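Local coordinates for protein eukaryotic translation initiation factor 4 gamma 5 (PDB 6OZU) that probably acts as a scaffold in translation initiation in Trypanosoma cruzi, its helical MIF4G domain binding an eIF4A helicase as in other eIF4G proteins, at residues L12-R17 with K27-N32; P34-T39 with N75-G80; K41-V46 with G84-N89; V49-S54 with I92-R97. All coordinates share one frame; numbering follows the deposited sequence.

Contact 1 (L12-R17 with K27-N32)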
loop_
_atom_site.group_PDB
_atom_site.type_symbol
_atom_site.label_atom_id
_atom_site.label_comp_id
_atom_site.label_asym_id
_atom_site.label_seq_id
_atom_site.Cartn_x
_atom_site.Cartn_y
_atom_site.Cartn_z
ATOM N N LEU A 12 20.604 -0.620 0.452
ATOM C CA LEU A 12 20.455 -0.102 -0.909
ATOM C C LEU A 12 20.960 -1.110 -1.939
ATOM O O LEU A 12 20.261 -1.368 -2.922
ATOM C CB LEU A 12 21.141 1.260 -1.080
ATOM C CG LEU A 12 20.359 2.463 -0.570
ATOM C CD1 LEU A 12 21.254 3.655 -0.452
ATOM C CD2 LEU A 12 19.164 2.777 -1.476
ATOM N N GLY A 13 22.119 -1.716 -1.655
ATOM C CA GLY A 13 22.728 -2.760 -2.470
ATOM C C GLY A 13 21.779 -3.923 -2.686
ATOM O O GLY A 13 21.480 -4.259 -3.828
ATOM N N ILE A 14 21.237 -4.486 -1.587
ATOM C CA ILE A 14 20.273 -5.595 -1.594
ATOM C C ILE A 14 19.035 -5.253 -2.443
ATOM O O ILE A 14 18.624 -6.072 -3.264
ATOM C CB ILE A 14 19.918 -6.033 -0.132
ATOM C CG1 ILE A 14 21.160 -6.616 0.583
ATOM C CG2 ILE A 14 18.735 -7.029 -0.098
ATOM C CD1 ILE A 14 21.112 -6.598 2.096
ATOM N N LEU A 15 18.463 -4.039 -2.261
ATOM C CA LEU A 15 17.273 -3.565 -2.996
ATOM C C LEU A 15 17.557 -3.443 -4.501
ATOM O O LEU A 15 16.669 -3.658 -5.330
ATOM C CB LEU A 15 16.753 -2.226 -2.432
ATOM C CG LEU A 15 16.250 -2.206 -0.983
ATOM C CD1 LEU A 15 16.168 -0.796 -0.464
ATOM C CD2 LEU A 15 14.908 -2.893 -0.838
ATOM N N GLY A 16 18.799 -3.117 -4.829
ATOM C CA GLY A 16 19.267 -3.038 -6.200
ATOM C C GLY A 16 19.283 -4.407 -6.863
ATOM O O GLY A 16 18.529 -4.631 -7.818
ATOM N N ARG A 17 20.107 -5.356 -6.329
ATOM C CA ARG A 17 20.236 -6.717 -6.882
ATOM C C ARG A 17 18.997 -7.632 -6.721
ATOM O O ARG A 17 18.988 -8.698 -7.323
ATOM C CB ARG A 17 21.502 -7.474 -6.394
ATOM C CG ARG A 17 22.074 -7.117 -5.038
ATOM C CD ARG A 17 23.482 -7.669 -4.845
ATOM N NE ARG A 17 23.918 -7.594 -3.443
ATOM C CZ ARG A 17 24.815 -6.731 -2.969
ATOM N NH1 ARG A 17 25.135 -6.738 -1.682
ATOM N NH2 ARG A 17 25.401 -5.859 -3.779
ATOM N N LYS A 27 17.219 -12.330 0.848
ATOM C CA LYS A 27 16.613 -12.544 2.157
ATOM C C LYS A 27 17.704 -12.951 3.146
ATOM O O LYS A 27 17.717 -12.437 4.272
ATOM C CB LYS A 27 15.543 -13.639 2.083
ATOM C CG LYS A 27 14.214 -13.165 1.519
ATOM C CD LYS A 27 13.228 -14.304 1.451
ATOM C CE LYS A 27 11.871 -13.826 1.055
ATOM N NZ LYS A 27 11.061 -14.936 0.492
ATOM N N GLU A 28 18.631 -13.855 2.731
ATOM C CA GLU A 28 19.697 -14.284 3.637
ATOM C C GLU A 28 20.777 -13.199 3.792
ATOM O O GLU A 28 21.350 -13.102 4.878
ATOM C CB GLU A 28 20.275 -15.677 3.304
ATOM C CG GLU A 28 20.963 -15.835 1.959
ATOM C CD GLU A 28 21.104 -17.268 1.474
ATOM O OE1 GLU A 28 22.197 -17.620 0.969
ATOM O OE2 GLU A 28 20.122 -18.038 1.591
ATOM N N GLU A 29 21.010 -12.351 2.747
ATOM C CA GLU A 29 21.944 -11.216 2.835
ATOM C C GLU A 29 21.445 -10.162 3.848
ATOM O O GLU A 29 22.253 -9.564 4.557
ATOM C CB GLU A 29 22.166 -10.566 1.466
ATOM C CG GLU A 29 23.286 -11.201 0.665
ATOM C CD GLU A 29 23.905 -10.313 -0.397
ATOM O OE1 GLU A 29 24.175 -10.822 -1.508
ATOM O OE2 GLU A 29 24.137 -9.114 -0.115
ATOM N N LEU A 30 20.111 -9.954 3.911
ATOM C CA LEU A 30 19.459 -9.015 4.818
ATOM C C LEU A 30 19.518 -9.525 6.256
ATOM O O LEU A 30 19.875 -8.748 7.145
ATOM C CB LEU A 30 18.016 -8.735 4.369
ATOM C CG LEU A 30 17.208 -7.682 5.148
ATOM C CD1 LEU A 30 17.743 -6.272 4.921
ATOM C CD2 LEU A 30 15.764 -7.717 4.732
ATOM N N THR A 31 19.226 -10.834 6.488
ATOM C CA THR A 31 19.299 -11.433 7.834
ATOM C C THR A 31 20.737 -11.415 8.360
ATOM O O THR A 31 20.938 -11.280 9.568
ATOM C CB THR A 31 18.647 -12.828 7.913
ATOM O OG1 THR A 31 19.434 -13.779 7.190
ATOM C CG2 THR A 31 17.177 -12.837 7.457
ATOM N N ASN A 32 21.730 -11.491 7.453
ATOM C CA ASN A 32 23.159 -11.438 7.785
ATOM C C ASN A 32 23.621 -10.035 8.224
ATOM O O ASN A 32 24.751 -9.893 8.688
ATOM C CB ASN A 32 24.037 -11.988 6.635
ATOM C CG ASN A 32 23.910 -13.476 6.380
ATOM O OD1 ASN A 32 23.483 -14.268 7.235
ATOM N ND2 ASN A 32 24.278 -13.891 5.178
#

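Contact 2 (P34-T39 with N75-G80). With SO4 (sulfate ion), chain F.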
loop_
_atom_site.group_PDB
_atom_site.type_symbol
_atom_site.label_atom_id
_atom_site.label_comp_id
_atom_site.label_asym_id
_atom_site.label_seq_id
_atom_site.Cartn_x
_atom_site.Cartn_y
_atom_site.Cartn_z
ATOM N N PRO A 34 23.703 -6.784 10.816
ATOM C CA PRO A 34 23.516 -6.711 12.272
ATOM C C PRO A 34 22.428 -5.720 12.700
ATOM O O PRO A 34 22.727 -4.679 13.283
ATOM C CB PRO A 34 24.912 -6.352 12.783
ATOM C CG PRO A 34 25.537 -5.609 11.682
ATOM C CD PRO A 34 24.851 -5.958 10.387
ATOM N N ILE A 35 21.158 -6.065 12.423
ATOM C CA ILE A 35 19.993 -5.228 12.723
ATOM C C ILE A 35 19.719 -5.187 14.229
ATOM O O ILE A 35 19.483 -4.098 14.753
ATOM C CB ILE A 35 18.756 -5.624 11.861
ATOM C CG1 ILE A 35 19.058 -5.411 10.375
ATOM C CG2 ILE A 35 17.495 -4.834 12.254
ATOM C CD1 ILE A 35 18.921 -6.618 9.567
ATOM N N ARG A 36 19.801 -6.344 14.928
ATOM C CA ARG A 36 19.603 -6.429 16.392
ATOM C C ARG A 36 20.628 -5.608 17.183
ATOM O O ARG A 36 20.318 -5.144 18.277
ATOM C CB ARG A 36 19.659 -7.881 16.883
ATOM C CG ARG A 36 18.418 -8.686 16.571
ATOM C CD ARG A 36 18.663 -10.116 16.986
ATOM N NE ARG A 36 17.594 -11.001 16.542
ATOM C CZ ARG A 36 17.563 -11.582 15.351
ATOM N NH1 ARG A 36 18.525 -11.348 14.467
ATOM N NH2 ARG A 36 16.556 -12.379 15.021
ATOM N N GLN A 37 21.839 -5.453 16.632
ATOM C CA GLN A 37 22.938 -4.709 17.243
ATOM C C GLN A 37 23.002 -3.239 16.738
ATOM O O GLN A 37 23.940 -2.512 17.073
ATOM C CB GLN A 37 24.268 -5.453 17.006
ATOM C CG GLN A 37 24.338 -6.845 17.636
ATOM C CD GLN A 37 25.532 -7.625 17.123
ATOM O OE1 GLN A 37 25.503 -8.179 16.013
ATOM N NE2 GLN A 37 26.618 -7.679 17.903
ATOM N N SER A 38 21.980 -2.800 15.971
ATOM C CA SER A 38 21.873 -1.440 15.421
ATOM C C SER A 38 21.075 -0.465 16.299
ATOM O O SER A 38 20.225 -0.892 17.084
ATOM C CB SER A 38 21.283 -1.483 14.018
ATOM O OG SER A 38 22.253 -2.013 13.131
ATOM N N THR A 39 21.330 0.852 16.139
ATOM C CA THR A 39 20.645 1.904 16.908
ATOM C C THR A 39 19.237 2.131 16.344
ATOM O O THR A 39 18.946 1.665 15.240
ATOM C CB THR A 39 21.467 3.218 16.917
ATOM O OG1 THR A 39 21.486 3.760 15.602
ATOM C CG2 THR A 39 22.891 3.027 17.378
ATOM N N ASN A 75 10.100 -11.721 10.033
ATOM C CA ASN A 75 9.997 -13.165 10.279
ATOM C C ASN A 75 11.282 -13.660 10.998
ATOM O O ASN A 75 11.245 -14.676 11.698
ATOM C CB ASN A 75 9.775 -13.934 8.977
ATOM C CG ASN A 75 8.350 -13.963 8.461
ATOM O OD1 ASN A 75 8.023 -14.789 7.614
ATOM N ND2 ASN A 75 7.462 -13.075 8.920
ATOM N N ASP A 76 12.410 -12.934 10.804
ATOM C CA ASP A 76 13.709 -13.222 11.416
ATOM C C ASP A 76 13.766 -12.639 12.838
ATOM O O ASP A 76 14.187 -13.331 13.770
ATOM C CB ASP A 76 14.875 -12.691 10.544
ATOM C CG ASP A 76 16.272 -12.789 11.159
ATOM O OD1 ASP A 76 16.535 -13.767 11.898
ATOM O OD2 ASP A 76 17.100 -11.890 10.899
ATOM N N ILE A 77 13.364 -11.365 12.988
ATOM C CA ILE A 77 13.385 -10.675 14.264
ATOM C C ILE A 77 11.944 -10.554 14.731
ATOM O O ILE A 77 11.207 -9.691 14.251
ATOM C CB ILE A 77 14.167 -9.322 14.193
ATOM C CG1 ILE A 77 15.483 -9.472 13.379
ATOM C CG2 ILE A 77 14.461 -8.818 15.606
ATOM C CD1 ILE A 77 16.054 -8.242 12.769
ATOM N N GLY A 78 11.565 -11.458 15.640
ATOM C CA GLY A 78 10.223 -11.575 16.203
ATOM C C GLY A 78 9.783 -10.446 17.111
ATOM O O GLY A 78 10.619 -9.684 17.605
ATOM N N GLU A 79 8.456 -10.359 17.377
ATOM C CA GLU A 79 7.855 -9.323 18.237
ATOM C C GLU A 79 8.187 -9.471 19.729
ATOM O O GLU A 79 7.872 -8.566 20.509
ATOM C CB GLU A 79 6.337 -9.197 18.027
ATOM C CG GLU A 79 5.517 -10.433 18.354
ATOM C CD GLU A 79 4.113 -10.414 17.775
ATOM O OE1 GLU A 79 3.150 -10.592 18.557
ATOM O OE2 GLU A 79 3.973 -10.229 16.541
ATOM N N GLY A 80 8.821 -10.586 20.111
ATOM C CA GLY A 80 9.249 -10.862 21.484
ATOM C C GLY A 80 10.700 -10.481 21.746
ATOM O O GLY A 80 11.275 -10.855 22.775
HETATM S S SO4 F . 22.200 -9.644 14.412
HETATM O O1 SO4 F . 22.638 -8.420 15.085
HETATM O O2 SO4 F . 22.038 -10.716 15.394
HETATM O O3 SO4 F . 20.916 -9.399 13.745
HETATM O O4 SO4 F . 23.211 -10.045 13.427
#

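Contact 3 (K41-V46 with G84-N89)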
loop_
_atom_site.group_PDB
_atom_site.type_symbol
_atom_site.label_atom_id
_atom_site.label_comp_id
_atom_site.label_asym_id
_atom_site.label_seq_id
_atom_site.Cartn_x
_atom_site.Cartn_y
_atom_site.Cartn_z
ATOM N N LYS A 41 18.009 4.956 15.242
ATOM C CA LYS A 41 18.211 5.788 14.051
ATOM C C LYS A 41 18.591 4.951 12.833
ATOM O O LYS A 41 18.007 5.147 11.763
ATOM C CB LYS A 41 19.200 6.942 14.312
ATOM N N GLU A 42 19.506 3.975 13.013
ATOM C CA GLU A 42 19.969 3.047 11.971
ATOM C C GLU A 42 18.846 2.148 11.441
ATOM O O GLU A 42 18.764 1.939 10.227
ATOM C CB GLU A 42 21.133 2.192 12.481
ATOM C CG GLU A 42 22.436 2.954 12.636
ATOM C CD GLU A 42 23.578 2.198 13.286
ATOM O OE1 GLU A 42 23.313 1.262 14.077
ATOM O OE2 GLU A 42 24.745 2.553 13.010
ATOM N N ILE A 43 17.983 1.629 12.350
ATOM C CA ILE A 43 16.845 0.761 12.017
ATOM C C ILE A 43 15.750 1.581 11.315
ATOM O O ILE A 43 15.240 1.147 10.279
ATOM C CB ILE A 43 16.334 -0.043 13.262
ATOM C CG1 ILE A 43 17.447 -0.961 13.820
ATOM C CG2 ILE A 43 15.090 -0.875 12.918
ATOM C CD1 ILE A 43 17.331 -1.289 15.247
ATOM N N GLN A 44 15.424 2.780 11.855
ATOM C CA GLN A 44 14.424 3.697 11.282
ATOM C C GLN A 44 14.797 4.089 9.845
ATOM O O GLN A 44 13.917 4.216 8.989
ATOM C CB GLN A 44 14.279 4.946 12.162
ATOM C CG GLN A 44 12.927 5.634 12.064
ATOM C CD GLN A 44 12.684 6.529 13.257
ATOM O OE1 GLN A 44 12.414 6.064 14.368
ATOM N NE2 GLN A 44 12.790 7.836 13.067
ATOM N N ASP A 45 16.112 4.235 9.587
ATOM C CA ASP A 45 16.685 4.566 8.286
ATOM C C ASP A 45 16.468 3.427 7.291
ATOM O O ASP A 45 16.095 3.702 6.155
ATOM C CB ASP A 45 18.174 4.893 8.426
ATOM C CG ASP A 45 18.815 5.311 7.131
ATOM O OD1 ASP A 45 18.674 6.493 6.755
ATOM O OD2 ASP A 45 19.458 4.458 6.493
ATOM N N VAL A 46 16.663 2.160 7.719
ATOM C CA VAL A 46 16.454 0.969 6.884
ATOM C C VAL A 46 15.008 0.929 6.383
ATOM O O VAL A 46 14.770 0.675 5.201
ATOM C CB VAL A 46 16.844 -0.349 7.618
ATOM C CG1 VAL A 46 16.422 -1.590 6.817
ATOM C CG2 VAL A 46 18.337 -0.390 7.918
ATOM N N GLY A 84 12.668 -6.366 17.268
ATOM C CA GLY A 84 11.512 -6.870 16.545
ATOM C C GLY A 84 10.311 -5.969 16.718
ATOM O O GLY A 84 9.611 -5.666 15.745
ATOM N N ARG A 85 10.102 -5.508 17.963
ATOM C CA ARG A 85 9.028 -4.605 18.370
ATOM C C ARG A 85 9.287 -3.231 17.757
ATOM O O ARG A 85 8.359 -2.640 17.190
ATOM C CB ARG A 85 8.931 -4.547 19.897
ATOM C CG ARG A 85 7.593 -4.029 20.413
ATOM C CD ARG A 85 7.493 -3.839 21.928
ATOM N NE ARG A 85 8.739 -3.418 22.584
ATOM C CZ ARG A 85 9.608 -4.255 23.139
ATOM N NH1 ARG A 85 9.380 -5.559 23.132
ATOM N NH2 ARG A 85 10.712 -3.795 23.701
ATOM N N PHE A 86 10.566 -2.773 17.779
ATOM C CA PHE A 86 10.962 -1.493 17.193
ATOM C C PHE A 86 10.722 -1.434 15.698
ATOM O O PHE A 86 10.171 -0.433 15.240
ATOM C CB PHE A 86 12.407 -1.088 17.542
ATOM C CG PHE A 86 12.762 0.291 17.035
ATOM C CD1 PHE A 86 12.385 1.427 17.744
ATOM C CD2 PHE A 86 13.410 0.457 15.814
ATOM C CE1 PHE A 86 12.676 2.702 17.257
ATOM C CE2 PHE A 86 13.683 1.732 15.317
ATOM C CZ PHE A 86 13.327 2.847 16.051
ATOM N N ILE A 87 11.144 -2.475 14.928
ATOM C CA ILE A 87 10.957 -2.546 13.464
ATOM C C ILE A 87 9.483 -2.384 13.115
ATOM O O ILE A 87 9.144 -1.632 12.197
ATOM C CB ILE A 87 11.556 -3.842 12.828
ATOM C CG1 ILE A 87 13.086 -3.886 12.948
ATOM C CG2 ILE A 87 11.161 -3.955 11.351
ATOM C CD1 ILE A 87 13.717 -5.263 12.652
ATOM N N ARG A 88 8.617 -3.101 13.855
ATOM C CA ARG A 88 7.164 -3.104 13.696
ATOM C C ARG A 88 6.523 -1.729 13.937
ATOM O O ARG A 88 5.639 -1.325 13.187
ATOM C CB ARG A 88 6.542 -4.185 14.579
ATOM C CG ARG A 88 6.710 -5.573 13.981
ATOM C CD ARG A 88 6.514 -6.656 15.008
ATOM N NE ARG A 88 6.535 -7.976 14.393
ATOM C CZ ARG A 88 7.626 -8.701 14.192
ATOM N NH1 ARG A 88 8.818 -8.230 14.540
ATOM N NH2 ARG A 88 7.539 -9.897 13.635
ATOM N N ASN A 89 7.003 -0.999 14.933
ATOM C CA ASN A 89 6.524 0.347 15.231
ATOM C C ASN A 89 7.075 1.357 14.233
ATOM O O ASN A 89 6.418 2.371 13.992
ATOM C CB ASN A 89 6.833 0.728 16.678
ATOM C CG ASN A 89 5.992 -0.049 17.654
ATOM O OD1 ASN A 89 4.750 0.002 17.650
ATOM N ND2 ASN A 89 6.648 -0.814 18.490
#

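Contact 4 (V49-S54 with I92-R97)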
loop_
_atom_site.group_PDB
_atom_site.type_symbol
_atom_site.label_atom_id
_atom_site.label_comp_id
_atom_site.label_asym_id
_atom_site.label_seq_id
_atom_site.Cartn_x
_atom_site.Cartn_y
_atom_site.Cartn_z
ATOM N N VAL A 49 14.368 3.929 3.930
ATOM C CA VAL A 49 15.008 3.621 2.646
ATOM C C VAL A 49 14.123 2.725 1.777
ATOM O O VAL A 49 13.862 3.064 0.620
ATOM C CB VAL A 49 16.450 3.052 2.850
ATOM C CG1 VAL A 49 16.961 2.298 1.617
ATOM C CG2 VAL A 49 17.408 4.162 3.220
ATOM N N ILE A 50 13.654 1.596 2.336
ATOM C CA ILE A 50 12.801 0.652 1.613
ATOM C C ILE A 50 11.474 1.332 1.212
ATOM O O ILE A 50 11.052 1.200 0.058
ATOM C CB ILE A 50 12.599 -0.669 2.423
ATOM C CG1 ILE A 50 13.965 -1.335 2.775
ATOM C CG2 ILE A 50 11.664 -1.640 1.674
ATOM C CD1 ILE A 50 13.946 -2.390 3.838
ATOM N N PHE A 51 10.852 2.099 2.144
ATOM C CA PHE A 51 9.590 2.802 1.899
ATOM C C PHE A 51 9.696 3.904 0.806
ATOM O O PHE A 51 8.745 4.074 0.038
ATOM C CB PHE A 51 8.990 3.331 3.203
ATOM C CG PHE A 51 8.063 2.357 3.905
ATOM C CD1 PHE A 51 8.526 1.122 4.350
ATOM C CD2 PHE A 51 6.740 2.697 4.163
ATOM C CE1 PHE A 51 7.666 0.224 4.986
ATOM C CE2 PHE A 51 5.889 1.807 4.826
ATOM C CZ PHE A 51 6.357 0.579 5.233
ATOM N N ASN A 52 10.863 4.593 0.700
ATOM C CA ASN A 52 11.090 5.609 -0.339
ATOM C C ASN A 52 11.309 4.976 -1.724
ATOM O O ASN A 52 10.700 5.413 -2.712
ATOM C CB ASN A 52 12.224 6.554 0.035
ATOM C CG ASN A 52 11.878 7.564 1.110
ATOM O OD1 ASN A 52 10.706 7.783 1.453
ATOM N ND2 ASN A 52 12.897 8.218 1.656
ATOM N N LYS A 53 12.121 3.902 -1.776
ATOM C CA LYS A 53 12.384 3.142 -2.998
ATOM C C LYS A 53 11.075 2.501 -3.512
ATOM O O LYS A 53 10.873 2.386 -4.721
ATOM C CB LYS A 53 13.502 2.089 -2.738
ATOM C CG LYS A 53 13.932 1.210 -3.934
ATOM C CD LYS A 53 14.748 1.943 -5.029
ATOM C CE LYS A 53 16.043 1.246 -5.398
ATOM N NZ LYS A 53 15.832 0.049 -6.256
ATOM N N SER A 54 10.172 2.137 -2.591
ATOM C CA SER A 54 8.892 1.521 -2.918
ATOM C C SER A 54 7.833 2.480 -3.499
ATOM O O SER A 54 6.865 2.010 -4.112
ATOM C CB SER A 54 8.340 0.787 -1.706
ATOM O OG SER A 54 9.178 -0.297 -1.349
ATOM N N ILE A 92 4.750 0.964 11.193
ATOM C CA ILE A 92 3.508 1.695 11.531
ATOM C C ILE A 92 3.676 3.199 11.273
ATOM O O ILE A 92 2.889 3.772 10.521
ATOM C CB ILE A 92 3.027 1.402 12.984
ATOM C CG1 ILE A 92 2.486 -0.039 13.113
ATOM C CG2 ILE A 92 1.993 2.433 13.468
ATOM C CD1 ILE A 92 2.388 -0.577 14.556
ATOM N N ARG A 93 4.721 3.801 11.843
ATOM C CA ARG A 93 5.059 5.220 11.698
ATOM C C ARG A 93 5.350 5.603 10.244
ATOM O O ARG A 93 4.871 6.640 9.781
ATOM C CB ARG A 93 6.244 5.619 12.619
ATOM C CG ARG A 93 5.865 5.735 14.080
ATOM C CD ARG A 93 6.984 6.296 14.968
ATOM N NE ARG A 93 7.538 5.274 15.866
ATOM C CZ ARG A 93 8.715 4.672 15.694
ATOM N NH1 ARG A 93 9.509 5.019 14.682
ATOM N NH2 ARG A 93 9.115 3.731 16.541
ATOM N N GLN A 94 6.152 4.791 9.533
ATOM C CA GLN A 94 6.490 5.081 8.140
ATOM C C GLN A 94 5.274 4.915 7.195
ATOM O O GLN A 94 5.209 5.643 6.206
ATOM C CB GLN A 94 7.726 4.293 7.671
ATOM C CG GLN A 94 8.475 4.890 6.459
ATOM C CD GLN A 94 8.966 6.310 6.603
ATOM O OE1 GLN A 94 8.714 7.163 5.745
ATOM N NE2 GLN A 94 9.690 6.595 7.669
ATOM N N CYS A 95 4.285 4.052 7.544
ATOM C CA CYS A 95 3.015 3.874 6.789
ATOM C C CYS A 95 2.193 5.130 6.976
ATOM O O CYS A 95 1.593 5.634 6.041
ATOM C CB CYS A 95 2.237 2.663 7.297
ATOM S SG CYS A 95 2.762 1.088 6.597
ATOM N N GLN A 96 2.143 5.606 8.217
ATOM C CA GLN A 96 1.421 6.809 8.593
ATOM C C GLN A 96 1.964 7.995 7.803
ATOM O O GLN A 96 1.173 8.689 7.176
ATOM C CB GLN A 96 1.495 7.038 10.102
ATOM C CG GLN A 96 0.407 7.939 10.646
ATOM C CD GLN A 96 0.795 8.301 12.046
ATOM O OE1 GLN A 96 1.533 9.271 12.275
ATOM N NE2 GLN A 96 0.368 7.479 13.005
ATOM N N ARG A 97 3.305 8.145 7.723
ATOM C CA ARG A 97 3.938 9.245 7.018
ATOM C C ARG A 97 3.702 9.190 5.511
ATOM O O ARG A 97 3.277 10.185 4.924
ATOM C CB ARG A 97 5.422 9.365 7.373
ATOM C CG ARG A 97 6.000 10.698 6.919
ATOM C CD ARG A 97 7.515 10.771 7.029
ATOM N NE ARG A 97 8.135 11.539 5.941
ATOM C CZ ARG A 97 8.126 12.866 5.838
ATOM N NH1 ARG A 97 8.723 13.462 4.814
ATOM N NH2 ARG A 97 7.535 13.610 6.768
#

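Contact 1 (L12-R17 with K27-N32)
Arg17 and Glu29 make the polar link between helix 6-17 and helix 23-31, a salt bridge at the outer margin of the interface. Arg17 NH1 donates to Glu29 OE2 at 3.0 Å, with an N-H...O angle of 163°. The carboxylate oxygen receives it on its syn lone pair and lies close to the guanidinium plane, at the edge of the group. This is a single-point grip: Arg17 NE stays 3.7 Å from Glu29 OE2, and the two planar groups are turned 40° from each other instead of lying flat side by side. The side chains meet nearly at right angles. Arg17 chi1, 28°, lies away from a staggered value, and the otherwise extended chain carries the guanidinium back over its own helix, where Gly13 C sits above the middle of one face.

The short segments run antiparallel, 10.3 Å between axes, as the two arms of a helical hairpin at the N-terminal end of this HEAT-like MIF4G domain.

Apolar contact comes from Ile14, a buried side chain. Its CD1 reaches the backbone of the facing helix, 3.9 Å from Leu30 N, and lies 4.4 Å from Leu30 CB. On the way, Ile14 CG1 slides past the Glu29 side chain, which runs the other way, and comes 3.9 Å from Glu29 OE2. Leu69 of helix 63-76 and Met26 also pack on Ile14.

Within the second segment, Glu28 O accepts two hydrogen bonds from the same face of its carbonyl plane, from Asn32 N and from Thr31 OG1, the latter at 3.1 Å.

Contact 2 (P34-T39 with N75-G80)
Ile35 and Arg36, in the loop joining helix 23-31 to helix 40-53, meet Asp76 and Ile77 at the C-terminal end of helix 63-76, in a contact that is apolar inside and charged at its margin. On the buried side, Ile35 CG2 touches Ile77 CD1 at 3.7 Å, and helix 82-112 adds Ile87 against both isoleucines.

The Arg36 chain is extended from CG to NE and passes alongside Ile77 in the opposite direction. One face of its guanidinium rests on Ile77 CG1, which is 3.5 Å from Arg36 NH2 and displaced toward the rim of the group. At the edge, NH2 forms a long salt bridge to Asp76 OD1 at 3.4 Å, whose hydrogen bond is weak but nearly straight, with the carboxylate plane turned 74° from that of the guanidinium. The stronger charged partner of Arg36 is Glu81, which pairs with NE.

The loop contains a type I beta turn from Ile35 to Ser38, closed by Ser38 N to Ile35 O at 3.1 Å. Ser38 OG ties back to Pro34 O at 2.7 Å. Thr39 then serves as N-cap of helix 40-53, and Glu42 OE1 accepts from Thr39 N, completing a capping box.

A sulfate ion, probably from the crystallisation liquor, sits against the start of the turn. Arg36 NH1 donates to its O3 at 3.2 Å, near the guanidinium plane, while Arg36 N adds a weak bond to the same oxygen. Gln37 N gives another weak bond, to sulfate O1.

Contact 3 (K41-V46 with G84-N89)
Ile43 presses its CG2 methyl between Phe86 and Ile87 on the facing helix, 3.6 Å from Phe86 CD2 and equally far from Ile87 CG1. The methyl arrives at the edge of the Phe86 ring, close to its plane, and does not cover a face. With chi1 at -61°, CG1 lies beside the backbone N and leaves the CG2 methyl anti to it, directed across the interface. Ile43 CB also touches the ring, 3.8 Å from Phe86 CE2, whereas the Ile87 side chain crosses that of Ile43 at about a right angle. Beside this apolar centre, the extended side chain of Gln44 brings OE1 to 3.7 Å from Phe86 CZ, the amide nearly parallel to the ring but approaching it at a slant.

The short segments of helix 40-53 and helix 82-112 cross at -45°, with 9.8 Å between their axes. They point roughly the same way, two packed helices of the all-helical, HEAT-like MIF4G domain.

In the next shell, Asp40 and Arg93 touch Phe86, and Arg93 also reaches Gln44. Ile87 is backed by Ile47 of the facing helix. Further out, Arg88 ties helix 82-112 to the end of helix 63-76. Its NH1 donates to Gly84 O, one turn back, at 2.9 Å, lying above that carbonyl plane while the oxygen lies in the guanidinium plane. The same NH1 is also bonded to Ile77 O, and Arg88 NH2 to Ile74 O.

Contact 4 (V49-S54 with I92-R97)
Phe51 of helix 40-53 packs on Gln94 and Cys95 of helix 82-112 in the buried interior between helices of the HEAT-like MIF4G domain. Its side chain meets the facing helix from the first carbon outward. Phe51 CB already touches Gln94 CG, 3.6 Å away, and the same methylene lies against Phe51 CG at the root of the ring. One bond further, Phe51 CD2 keeps this contact, again 3.6 Å from Gln94 CG. The aliphatic part of Gln94 thus runs along the inner part of the ring, passing the phenylalanine in the opposite direction. Gln94 CB stands over one face, 4.2 Å from the ring centroid and 20° off the normal, a CH-pi contact displaced toward the rim. A bend at chi2 then turns the amide aside, its plane 72° from that of the ring.

At the outer edge the partner changes. Phe51 CE2 meets Cys95 SG at 3.7 Å, and CZ at the tip is 3.9 Å from the same sulfur. Cys95 SG lies 85° off the ring normal, in a sulfur-aromatic contact at the edge, so the two neighbouring residues address different sides of one ring: Gln94 its face and Cys95 its rim. From helix 118-144, Phe138 adds an edge-to-face ring contact with Phe51, and Leu142 touches both Phe51 and Cys95.

On the same segment as Phe51, Ile50 O accepts from Ser54 N at 2.9 Å and from Ser54 OG at 2.8 Å, from opposite faces of its carbonyl plane.

Overall arrangement
From the N terminus, contact 1 closes the first short loop, pairing helix 6-17 with helix 23-31 before the other contacts begin. Contact 2 then closes a span from the loop before helix 40-53 to the end of helix 63-76. Contacts 3 and 4 both join helix 40-53 to helix 82-112, near the start and the end of the former. Contacts 2, 3 and 4 cross one another along the chain, since their segments alternate, and none nests within another. Contacts 2 and 3 have centres about 8 Å apart and are joined through Ile77 and Arg88. Contact 1 touches contact 4 through Leu12 and Leu15 against Val49, tying the N-terminal hairpin to the domain interior.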